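Long-range contacts in TRAP-T family transporter, DctP (Periplasmic binding) subunit (Sulfitobacter sp. NAS-14.1, PDB 4PF8), which probably captures galacturonate in the periplasm as the solute-binding subunit of a TRAP-type transporter: residues Y141-R146 against I232-C237; G68-A73 against G85-G90. One frame throughout, in Å; residues are numbered along the deposited sequence.

Overall arrangement
Both contacts are buried and wall the galacturonate pocket, and their centres lie 12 Å apart. They meet in one five-stranded sheet, where strands 234-239 and 84-88 are neighbours: Cys235 N to Phe87 O and Cys237 N to Gly85 O are probable hydrogen bonds between them. Contact 1 is nearer the centre of the chain and joins two connections that run between the five-stranded and four-stranded sheets, by backbone pairing, bridging waters and a glutamate and an arginine turned to the sugar. Contact 2 lies within the lobe of the five-stranded sheet; there a helix start meets a strand end through one glutamine amide and apolar packing.

Contact 1 (Y141-R146 against I232-C237); sequences YDAGAR and IPECLC. With GTR (beta-D-galactopyranuronic acid), chain D.
The carbonyl oxygen of Gly144 accepts hydrogen bonds from two waters, and both run on to Ile232. Water 3 lies 3.0 Å from Gly144 O and in turn accepts from Ile232 N at 2.9 Å, while water 2 donates weakly to Ile232 O and takes the N-H of Ala143. Direct pairing replaces water at the other end. Tyr141 and Glu234 form an antiparallel hydrogen-bonded pair, Tyr141 N to Glu234 O at 2.8 Å and the straighter Glu234 N to Tyr141 O at 3.1 Å (165°). Beyond it the phenol ring of Tyr141 meets Leu236 obliquely, CE1 3.8 Å from Leu236 CB, with the hydroxyl bonded to Ser261. The methyl of Ala143 lies 3.6 Å from Glu234 OE2, flanking an extended chain that carries this oxygen to the sugar, where O2 donates a very short bond of 2.5 Å. Arg146 reaches the sugar from the far end of the loop. The Arg146 chain bends at CG-CD (chi3 69°), so that its NH2 meets O6A of the sugar carboxylate at 2.9 Å, nearly straight at 172°, and NH1 meets ring oxygen O5; its CD leans on Ile232 CD1, and Glu206 forms a salt bridge with NE. An Asx turn, Asp142 OD1 accepting from Gly144 N, shapes the bend of the loop at Asp142-Gly144. The segments include two neighbouring connections between the lobes, consistent with a hinge of a two-lobed binding protein: strand 135-141 leads to 146-150 in the other sheet, strand 223-230 returns to 234-239, and helices 248-282 and 111-118 pack against the pair.

Contact 2 (G68-A73 against G85-G90); sequences GSQPDA and GVFSLG. With GTR (beta-D-galactopyranuronic acid), chain D.
In the galacturonate pocket, the primary amide of Gln70 bridges the end of strand 84-88 and the sugar. Its OE1 accepts from Ser88 N at 2.7 Å, with the donor tilted 28° from the carbonyl plane, and its NE2 donates to sugar O3 at 3.2 Å with an N-H...O angle of 158°. The N-H of Ser88 can only donate, which places the oxygen of the amide on that side, and the bond from NE2 to the sugar then helps to hold the group against turning. The side chain leaves its helix with CG opposite the backbone N (chi1 -174°) and bends at the next bond, which carries the amide across to the strand. A leucine in place of Gln70 has no amide, and would probably leave Ser88 N without its acceptor and O3 of the sugar without this donor. Gln70 OE1 also lies at the edge of the Phe87 ring, near its plane, 3.5 Å from Phe87 CB. One helical turn on, the methyl of Ala73 packs on Phe87 CE1 at 3.8 Å, while Ala73 O approaches CZ obliquely at 3.7 Å; Trp29 also meets this ring. The unit is a beta-alpha-beta crossover: helix 70-79 connects the parallel strands 59-62 and 84-88, with strand 26-29 between them, in a sheet of order 2-1-3-5-4, as in type II periplasmic binding proteins. Each helix start has a serine at its N-cap position. Ser69 O takes the N-H of Ala73, and Ser88 OG caps the weakly bonded turn after it, accepting from Gly90 N at 3.1 Å. Ser88 CB faces the ligand, 3.4 Å from sugar O4.

Contact 1 (Y141-R146 against I232-C237)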
loop_
_atom_site.group_PDB
_atom_site.type_symbol
_atom_site.label_atom_id
_atom_site.label_comp_id
_atom_site.label_asym_id
_atom_site.label_seq_id
_atom_site.Cartn_x
_atom_site.Cartn_y
_atom_site.Cartn_z
ATOM N N TYR A 141 -8.118 3.637 -0.376
ATOM C CA TYR A 141 -8.346 2.483 0.491
ATOM C C TYR A 141 -7.318 2.454 1.619
ATOM O O TYR A 141 -6.198 2.940 1.478
ATOM C CB TYR A 141 -8.243 1.181 -0.317
ATOM C CG TYR A 141 -9.447 0.770 -1.177
ATOM C CD1 TYR A 141 -10.408 1.678 -1.588
ATOM C CD2 TYR A 141 -9.590 -0.546 -1.584
ATOM C CE1 TYR A 141 -11.495 1.261 -2.386
ATOM C CE2 TYR A 141 -10.653 -0.962 -2.356
ATOM C CZ TYR A 141 -11.598 -0.067 -2.758
ATOM O OH TYR A 141 -12.644 -0.504 -3.539
ATOM N N ASP A 142 -7.730 1.894 2.747
ATOM C CA ASP A 142 -6.910 1.770 3.950
ATOM C C ASP A 142 -6.006 0.550 3.858
ATOM O O ASP A 142 -6.445 -0.526 3.475
ATOM C CB ASP A 142 -7.873 1.606 5.132
ATOM C CG ASP A 142 -7.246 1.861 6.500
ATOM O OD1 ASP A 142 -6.004 1.894 6.654
ATOM O OD2 ASP A 142 -8.065 2.016 7.454
ATOM N N ALA A 143 -4.740 0.724 4.208
ATOM C CA ALA A 143 -3.824 -0.400 4.353
ATOM C C ALA A 143 -3.108 -0.328 5.701
ATOM O O ALA A 143 -2.021 -0.889 5.879
ATOM C CB ALA A 143 -2.829 -0.449 3.220
ATOM N N GLY A 144 -3.744 0.341 6.650
ATOM C CA GLY A 144 -3.207 0.383 7.993
ATOM C C GLY A 144 -1.774 0.853 8.021
ATOM O O GLY A 144 -1.383 1.691 7.242
ATOM N N ALA A 145 -1.009 0.340 8.989
ATOM C CA ALA A 145 0.406 0.698 9.154
ATOM C C ALA A 145 1.251 -0.551 8.998
ATOM O O ALA A 145 0.823 -1.638 9.345
ATOM C CB ALA A 145 0.651 1.302 10.534
ATOM N N ARG A 146 2.453 -0.398 8.457
ATOM C CA ARG A 146 3.359 -1.507 8.220
ATOM C C ARG A 146 4.344 -1.657 9.363
ATOM O O ARG A 146 4.867 -0.661 9.847
ATOM C CB ARG A 146 4.106 -1.293 6.910
ATOM C CG ARG A 146 3.180 -1.137 5.717
ATOM C CD ARG A 146 3.930 -0.722 4.446
ATOM N NE ARG A 146 4.804 -1.746 3.889
ATOM C CZ ARG A 146 4.459 -2.624 2.940
ATOM N NH1 ARG A 146 3.235 -2.639 2.443
ATOM N NH2 ARG A 146 5.342 -3.479 2.467
ATOM N N ILE A 232 0.756 3.668 4.234
ATOM C CA ILE A 232 0.784 3.866 2.791
ATOM C C ILE A 232 -0.619 3.676 2.236
ATOM O O ILE A 232 -1.132 2.574 2.230
ATOM C CB ILE A 232 1.800 2.939 2.090
ATOM C CG1 ILE A 232 3.197 3.173 2.685
ATOM C CG2 ILE A 232 1.834 3.211 0.605
ATOM C CD1 ILE A 232 4.253 2.454 2.009
ATOM N N PRO A 233 -1.247 4.776 1.810
ATOM C CA PRO A 233 -2.597 4.645 1.249
ATOM C C PRO A 233 -2.591 3.864 -0.035
ATOM O O PRO A 233 -1.548 3.768 -0.677
ATOM C CB PRO A 233 -3.004 6.090 0.945
ATOM C CG PRO A 233 -2.004 6.947 1.657
ATOM C CD PRO A 233 -0.760 6.157 1.742
ATOM N N GLU A 234 -3.746 3.309 -0.399
ATOM C CA GLU A 234 -3.894 2.622 -1.666
ATOM C C GLU A 234 -4.946 3.353 -2.452
ATOM O O GLU A 234 -5.795 4.043 -1.876
ATOM C CB GLU A 234 -4.267 1.168 -1.436
ATOM C CG GLU A 234 -3.325 0.587 -0.421
ATOM C CD GLU A 234 -3.216 -0.898 -0.447
ATOM O OE1 GLU A 234 -4.215 -1.578 -0.765
ATOM O OE2 GLU A 234 -2.102 -1.394 -0.128
ATOM N N CYS A 235 -4.881 3.241 -3.760
ATOM C CA CYS A 235 -5.763 3.992 -4.606
ATOM C C CYS A 235 -6.547 3.054 -5.502
ATOM O O CYS A 235 -5.949 2.259 -6.242
ATOM C CB CYS A 235 -4.937 4.967 -5.412
ATOM S SG CYS A 235 -5.896 6.004 -6.479
ATOM N N LEU A 236 -7.864 3.117 -5.370
ATOM C CA LEU A 236 -8.770 2.511 -6.337
ATOM C C LEU A 236 -8.755 3.465 -7.512
ATOM O O LEU A 236 -9.098 4.644 -7.375
ATOM C CB LEU A 236 -10.204 2.398 -5.789
ATOM C CG LEU A 236 -11.224 1.987 -6.859
ATOM C CD1 LEU A 236 -11.027 0.565 -7.360
ATOM C CD2 LEU A 236 -12.645 2.175 -6.303
ATOM N N CYS A 237 -8.308 2.981 -8.658
ATOM C CA CYS A 237 -8.201 3.869 -9.789
ATOM C C CYS A 237 -8.505 3.208 -11.092
ATOM O O CYS A 237 -8.558 1.997 -11.213
ATOM C CB CYS A 237 -6.814 4.431 -9.871
ATOM S SG CYS A 237 -5.581 3.170 -9.977
HETATM C C1 GTR D . 0.449 -4.572 0.989
HETATM C C2 GTR D . -0.234 -3.775 -0.072
HETATM C C3 GTR D . 0.051 -4.448 -1.402
HETATM C C4 GTR D . 1.547 -4.506 -1.681
HETATM C C5 GTR D . 2.167 -5.248 -0.502
HETATM C C6 GTR D . 3.686 -5.279 -0.632
HETATM O O1 GTR D . 0.267 -3.938 2.294
HETATM O O2 GTR D . -1.662 -3.811 0.200
HETATM O O3 GTR D . -0.535 -3.609 -2.421
HETATM O O4 GTR D . 2.040 -3.156 -1.733
HETATM O O5 GTR D . 1.822 -4.627 0.754
HETATM O O6A GTR D . 4.323 -5.256 0.454
HETATM O O6B GTR D . 4.192 -5.466 -1.762
HETATM O O HOH W 1 -5.270 -2.641 1.888
HETATM O O HOH W 2 -2.704 2.675 4.787
HETATM O O HOH W 3 0.429 0.877 5.016
#

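Contact 2 (G68-A73 against G85-G90)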
loop_
_atom_site.group_PDB
_atom_site.type_symbol
_atom_site.label_atom_id
_atom_site.label_comp_id
_atom_site.label_asym_id
_atom_site.label_seq_id
_atom_site.Cartn_x
_atom_site.Cartn_y
_atom_site.Cartn_z
ATOM N N GLY A 68 -0.157 -9.574 -12.999
ATOM C CA GLY A 68 1.171 -8.982 -12.951
ATOM C C GLY A 68 1.619 -8.552 -11.567
ATOM O O GLY A 68 0.810 -8.404 -10.666
ATOM N N SER A 69 2.919 -8.345 -11.419
ATOM C CA SER A 69 3.463 -7.670 -10.264
ATOM C C SER A 69 2.964 -6.235 -10.224
ATOM O O SER A 69 2.485 -5.686 -11.216
ATOM C CB SER A 69 4.987 -7.681 -10.306
ATOM O OG SER A 69 5.454 -6.776 -11.283
ATOM N N GLN A 70 3.077 -5.599 -9.076
ATOM C CA GLN A 70 2.469 -4.310 -8.924
ATOM C C GLN A 70 3.063 -3.220 -9.837
ATOM O O GLN A 70 2.308 -2.461 -10.443
ATOM C CB GLN A 70 2.425 -3.884 -7.438
ATOM C CG GLN A 70 1.652 -2.601 -7.242
ATOM C CD GLN A 70 0.921 -2.490 -5.904
ATOM O OE1 GLN A 70 -0.096 -1.804 -5.814
ATOM N NE2 GLN A 70 1.413 -3.159 -4.884
ATOM N N PRO A 71 4.396 -3.113 -9.931
ATOM C CA PRO A 71 4.944 -2.085 -10.834
ATOM C C PRO A 71 4.468 -2.307 -12.282
ATOM O O PRO A 71 4.159 -1.336 -12.983
ATOM C CB PRO A 71 6.457 -2.254 -10.699
ATOM C CG PRO A 71 6.644 -2.913 -9.336
ATOM C CD PRO A 71 5.450 -3.814 -9.165
ATOM N N ASP A 72 4.398 -3.565 -12.702
ATOM C CA ASP A 72 3.992 -3.877 -14.079
ATOM C C ASP A 72 2.499 -3.615 -14.257
ATOM O O ASP A 72 2.090 -3.166 -15.309
ATOM C CB ASP A 72 4.300 -5.321 -14.427
ATOM C CG ASP A 72 5.794 -5.596 -14.538
ATOM O OD1 ASP A 72 6.584 -4.656 -14.816
ATOM O OD2 ASP A 72 6.165 -6.774 -14.345
ATOM N N ALA A 73 1.698 -3.856 -13.222
ATOM C CA ALA A 73 0.261 -3.585 -13.314
ATOM C C ALA A 73 -0.018 -2.092 -13.436
ATOM O O ALA A 73 -0.909 -1.664 -14.165
ATOM C CB ALA A 73 -0.473 -4.190 -12.123
ATOM N N GLY A 85 -7.857 -0.882 -10.931
ATOM C CA GLY A 85 -7.072 -1.616 -9.963
ATOM C C GLY A 85 -7.072 -0.927 -8.632
ATOM O O GLY A 85 -7.494 0.212 -8.532
ATOM N N VAL A 86 -6.641 -1.631 -7.606
ATOM C CA VAL A 86 -6.255 -0.978 -6.365
ATOM C C VAL A 86 -4.762 -1.182 -6.216
ATOM O O VAL A 86 -4.285 -2.324 -6.190
ATOM C CB VAL A 86 -6.984 -1.525 -5.146
ATOM C CG1 VAL A 86 -6.382 -0.967 -3.865
ATOM C CG2 VAL A 86 -8.473 -1.186 -5.222
ATOM N N PHE A 87 -4.061 -0.069 -6.146
ATOM C CA PHE A 87 -2.608 -0.058 -6.060
ATOM C C PHE A 87 -2.146 0.631 -4.784
ATOM O O PHE A 87 -2.618 1.721 -4.450
ATOM C CB PHE A 87 -1.980 0.724 -7.222
ATOM C CG PHE A 87 -2.315 0.216 -8.582
ATOM C CD1 PHE A 87 -2.053 -1.077 -8.961
ATOM C CD2 PHE A 87 -2.805 1.083 -9.542
ATOM C CE1 PHE A 87 -2.348 -1.528 -10.221
ATOM C CE2 PHE A 87 -3.080 0.634 -10.839
ATOM C CZ PHE A 87 -2.868 -0.685 -11.155
ATOM N N SER A 88 -1.170 0.036 -4.128
ATOM C CA SER A 88 -0.472 0.749 -3.074
ATOM C C SER A 88 0.235 1.923 -3.722
ATOM O O SER A 88 0.830 1.779 -4.805
ATOM C CB SER A 88 0.550 -0.174 -2.442
ATOM O OG SER A 88 1.375 0.487 -1.487
ATOM N N LEU A 89 0.235 3.068 -3.047
ATOM C CA LEU A 89 1.031 4.178 -3.533
ATOM C C LEU A 89 2.545 3.934 -3.372
ATOM O O LEU A 89 3.358 4.670 -3.935
ATOM C CB LEU A 89 0.590 5.457 -2.855
ATOM C CG LEU A 89 -0.575 6.148 -3.542
ATOM C CD1 LEU A 89 -1.799 5.288 -3.609
ATOM C CD2 LEU A 89 -0.901 7.482 -2.846
ATOM N N GLY A 90 2.935 2.890 -2.649
ATOM C CA GLY A 90 4.342 2.611 -2.436
ATOM C C GLY A 90 5.100 2.437 -3.748
ATOM O O GLY A 90 6.038 3.161 -4.053
HETATM C C1 GTR D . 0.449 -4.572 0.989
HETATM C C2 GTR D . -0.234 -3.775 -0.072
HETATM C C3 GTR D . 0.051 -4.448 -1.402
HETATM C C4 GTR D . 1.547 -4.506 -1.681
HETATM C C5 GTR D . 2.167 -5.248 -0.502
HETATM C C6 GTR D . 3.686 -5.279 -0.632
HETATM O O1 GTR D . 0.267 -3.938 2.294
HETATM O O2 GTR D . -1.662 -3.811 0.200
HETATM O O3 GTR D . -0.535 -3.609 -2.421
HETATM O O4 GTR D . 2.040 -3.156 -1.733
HETATM O O5 GTR D . 1.822 -4.627 0.754
HETATM O O6A GTR D . 4.323 -5.256 0.454
HETATM O O6B GTR D . 4.192 -5.466 -1.762
#